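Local coordinates for protein DNA polymerase III, beta subunit (Thermotoga maritima, PDB 1VPK) that probably tethers DNA polymerase to its template and makes it processive, as a sliding clamp that closes around DNA as a ring-shaped head-to-tail homodimer, at residues A[289-294]-A[327-332]. Numbering follows the deposited sequence.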
ATOM      1  N   SER A 289      -1.136  -8.497 -23.519  1.00 55.32           N
ATOM      2  CA  SER A 289      -0.357  -7.943 -24.629  1.00 54.54           C
ATOM      3  C   SER A 289       0.781  -7.069 -24.130  1.00 54.78           C
ATOM      4  O   SER A 289       1.862  -7.066 -24.741  1.00 54.56           O
ATOM      5  CB  SER A 289      -1.246  -7.173 -25.591  1.00 54.51           C
ATOM      6  OG  SER A 289      -1.532  -5.891 -25.102  1.00 52.54           O
ATOM      7  N   GLU A 290       0.558  -6.361 -23.019  1.00 54.62           N
ATOM      8  CA  GLU A 290       1.546  -5.381 -22.484  1.00 54.80           C
ATOM      9  C   GLU A 290       2.032  -4.455 -23.587  1.00 53.49           C
ATOM     10  O   GLU A 290       3.239  -4.148 -23.715  1.00 52.92           O
ATOM     11  CB  GLU A 290       2.737  -6.094 -21.827  1.00 55.28           C
ATOM     12  CG  GLU A 290       2.368  -7.229 -20.890  1.00 57.92           C
ATOM     13  CD  GLU A 290       1.658  -6.800 -19.609  1.00 61.66           C
ATOM     14  OE1 GLU A 290       1.833  -5.647 -19.188  1.00 65.38           O
ATOM     15  OE2 GLU A 290       0.950  -7.632 -18.988  1.00 64.47           O
ATOM     16  N   SER A 291       1.082  -4.004 -24.398  1.00 52.64           N
ATOM     17  CA  SER A 291       1.408  -3.241 -25.607  1.00 51.13           C
ATOM     18  C   SER A 291       0.368  -2.188 -25.878  1.00 50.39           C
ATOM     19  O   SER A 291      -0.789  -2.454 -25.687  1.00 49.30           O
ATOM     20  CB  SER A 291       1.439  -4.200 -26.784  1.00 51.74           C
ATOM     21  OG  SER A 291       1.322  -3.516 -28.007  1.00 52.87           O
ATOM     22  N   VAL A 292       0.801  -0.994 -26.293  1.00 49.09           N
ATOM     23  CA  VAL A 292      -0.068   0.018 -26.844  1.00 48.74           C
ATOM     24  C   VAL A 292       0.522   0.415 -28.195  1.00 47.99           C
ATOM     25  O   VAL A 292       1.715   0.643 -28.301  1.00 45.87           O
ATOM     26  CB  VAL A 292      -0.227   1.243 -25.918  1.00 49.83           C
ATOM     27  CG1 VAL A 292       1.146   1.882 -25.518  1.00 51.09           C
ATOM     28  CG2 VAL A 292      -1.124   2.356 -26.559  1.00 50.29           C
ATOM     29  N   LYS A 293      -0.327   0.425 -29.213  1.00 47.96           N
ATOM     30  CA  LYS A 293      -0.026   0.963 -30.542  1.00 48.21           C
ATOM     31  C   LYS A 293      -0.523   2.402 -30.620  1.00 48.60           C
ATOM     32  O   LYS A 293      -1.705   2.696 -30.328  1.00 47.19           O
ATOM     33  CB  LYS A 293      -0.730   0.115 -31.596  1.00 47.56           C
ATOM     34  CG  LYS A 293      -0.443   0.533 -33.023  1.00 48.56           C
ATOM     35  CD  LYS A 293      -1.071  -0.415 -34.025  1.00 49.56           C
ATOM     36  CE  LYS A 293      -2.581  -0.356 -33.940  1.00 52.11           C
ATOM     37  NZ  LYS A 293      -3.216  -0.995 -35.139  1.00 53.10           N
ATOM     38  N   PHE A 294       0.408   3.298 -30.972  1.00 48.58           N
ATOM     39  CA  PHE A 294       0.119   4.689 -31.251  1.00 48.84           C
ATOM     40  C   PHE A 294      -0.048   4.821 -32.743  1.00 47.42           C
ATOM     41  O   PHE A 294       0.832   4.401 -33.492  1.00 46.54           O
ATOM     42  CB  PHE A 294       1.266   5.593 -30.805  1.00 49.78           C
ATOM     43  CG  PHE A 294       1.410   5.699 -29.318  1.00 52.42           C
ATOM     44  CD1 PHE A 294       1.891   4.667 -28.586  1.00 56.57           C
ATOM     45  CD2 PHE A 294       1.066   6.834 -28.651  1.00 57.92           C
ATOM     46  CE1 PHE A 294       2.006   4.768 -27.225  1.00 56.52           C
ATOM     47  CE2 PHE A 294       1.200   6.923 -27.295  1.00 57.11           C
ATOM     48  CZ  PHE A 294       1.681   5.905 -26.605  1.00 53.75           C
ATOM     49  N   VAL A 327       2.621   4.879 -37.211  1.00 46.50           N
ATOM     50  CA  VAL A 327       2.074   3.840 -36.367  1.00 46.22           C
ATOM     51  C   VAL A 327       3.293   3.160 -35.687  1.00 46.37           C
ATOM     52  O   VAL A 327       4.266   2.780 -36.358  1.00 46.75           O
ATOM     53  CB  VAL A 327       1.243   2.862 -37.192  1.00 47.17           C
ATOM     54  CG1 VAL A 327       0.737   1.684 -36.306  1.00 47.16           C
ATOM     55  CG2 VAL A 327       0.102   3.600 -37.873  1.00 47.27           C
ATOM     56  N   ILE A 328       3.271   3.084 -34.359  1.00 45.04           N
ATOM     57  CA  ILE A 328       4.429   2.638 -33.556  1.00 45.93           C
ATOM     58  C   ILE A 328       3.966   2.086 -32.188  1.00 45.85           C
ATOM     59  O   ILE A 328       3.079   2.634 -31.595  1.00 44.55           O
ATOM     60  CB  ILE A 328       5.485   3.774 -33.371  1.00 45.03           C
ATOM     61  CG1 ILE A 328       6.731   3.249 -32.664  1.00 45.90           C
ATOM     62  CG2 ILE A 328       4.912   4.954 -32.567  1.00 47.13           C
ATOM     63  CD1 ILE A 328       7.900   4.211 -32.702  1.00 44.48           C
ATOM     64  N   ALA A 329       4.549   0.978 -31.713  1.00 46.18           N
ATOM     65  CA  ALA A 329       4.086   0.321 -30.459  1.00 46.69           C
ATOM     66  C   ALA A 329       5.120   0.385 -29.346  1.00 47.41           C
ATOM     67  O   ALA A 329       6.355   0.254 -29.598  1.00 46.39           O
ATOM     68  CB  ALA A 329       3.720  -1.193 -30.727  1.00 47.01           C
ATOM     69  N   PHE A 330       4.613   0.505 -28.116  1.00 47.38           N
ATOM     70  CA  PHE A 330       5.430   0.503 -26.889  1.00 47.88           C
ATOM     71  C   PHE A 330       4.832  -0.329 -25.759  1.00 48.35           C
ATOM     72  O   PHE A 330       3.626  -0.598 -25.722  1.00 47.40           O
ATOM     73  CB  PHE A 330       5.587   1.925 -26.374  1.00 49.20           C
ATOM     74  CG  PHE A 330       6.334   2.829 -27.312  1.00 48.28           C
ATOM     75  CD1 PHE A 330       7.709   2.843 -27.334  1.00 49.64           C
ATOM     76  CD2 PHE A 330       5.649   3.658 -28.190  1.00 51.64           C
ATOM     77  CE1 PHE A 330       8.387   3.652 -28.207  1.00 47.33           C
ATOM     78  CE2 PHE A 330       6.327   4.464 -29.050  1.00 51.04           C
ATOM     79  CZ  PHE A 330       7.679   4.452 -29.060  1.00 49.97           C
ATOM     80  N   ASN A 331       5.680  -0.736 -24.824  1.00 47.94           N
ATOM     81  CA  ASN A 331       5.198  -1.116 -23.502  1.00 48.50           C
ATOM     82  C   ASN A 331       4.676   0.134 -22.816  1.00 48.43           C
ATOM     83  O   ASN A 331       5.432   1.092 -22.602  1.00 46.80           O
ATOM     84  CB  ASN A 331       6.337  -1.735 -22.678  1.00 49.45           C
ATOM     85  CG  ASN A 331       5.884  -2.241 -21.307  1.00 50.81           C
ATOM     86  OD1 ASN A 331       4.824  -1.883 -20.789  1.00 53.50           O
ATOM     87  ND2 ASN A 331       6.699  -3.097 -20.721  1.00 53.49           N
ATOM     88  N   PRO A 332       3.365   0.160 -22.486  1.00 48.87           N
ATOM     89  CA  PRO A 332       2.782   1.370 -21.915  1.00 48.44           C
ATOM     90  C   PRO A 332       3.289   1.731 -20.513  1.00 48.63           C
ATOM     91  O   PRO A 332       3.314   2.927 -20.156  1.00 47.51           O
ATOM     92  CB  PRO A 332       1.282   1.049 -21.890  1.00 48.27           C
ATOM     93  CG  PRO A 332       1.231  -0.439 -21.799  1.00 49.48           C
ATOM     94  CD  PRO A 332       2.352  -0.890 -22.681  1.00 49.09           C
TER
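In an antiparallel sheet of the C-terminal clamp domain, strand 292-296 joins strand 326-330 through two reciprocal pairs of backbone hydrogen bonds. Val-292 N to Phe-330 O and Phe-330 N to Val-292 O are 2.9 Å each; Phe-294 N to Ile-328 O is 2.8 Å and Ile-328 N to Phe-294 O 2.9 Å. Between them lies the non-hydrogen-bonded pair Lys-293 and Ala-329; Ala-329 pairs with Ile-375 on its other side. The sheet face bearing Val-292, Phe-294, Ile-328 and Phe-330 is buried, and Val-281 of helix 271-285 touches Val-292. Here the rings form an offset edge-to-face pair, the edge of Phe-330 turned toward the face of Phe-294, planes at 80°; Phe-330 CD2 lies 3.9 Å from both CD1 and CE1 of Phe-294. An alanine in place of Phe-294 would probably leave the Phe-330 edge without its aromatic partner and open a gap beside Met-301 and Leu-303. Past the end of strand 326-330, Pro-332 CB meets Val-292 CG1, set between backbone N and carbonyl carbon (chi1 55°), at 3.7 Å. Asn-331 is the N-cap, OD1 accepting from Lys-333 N. On the other face, the Lys-293 chain crosses Val-327, CD to CG1 3.6 Å, while NZ turns away to a salt bridge with Glu-295.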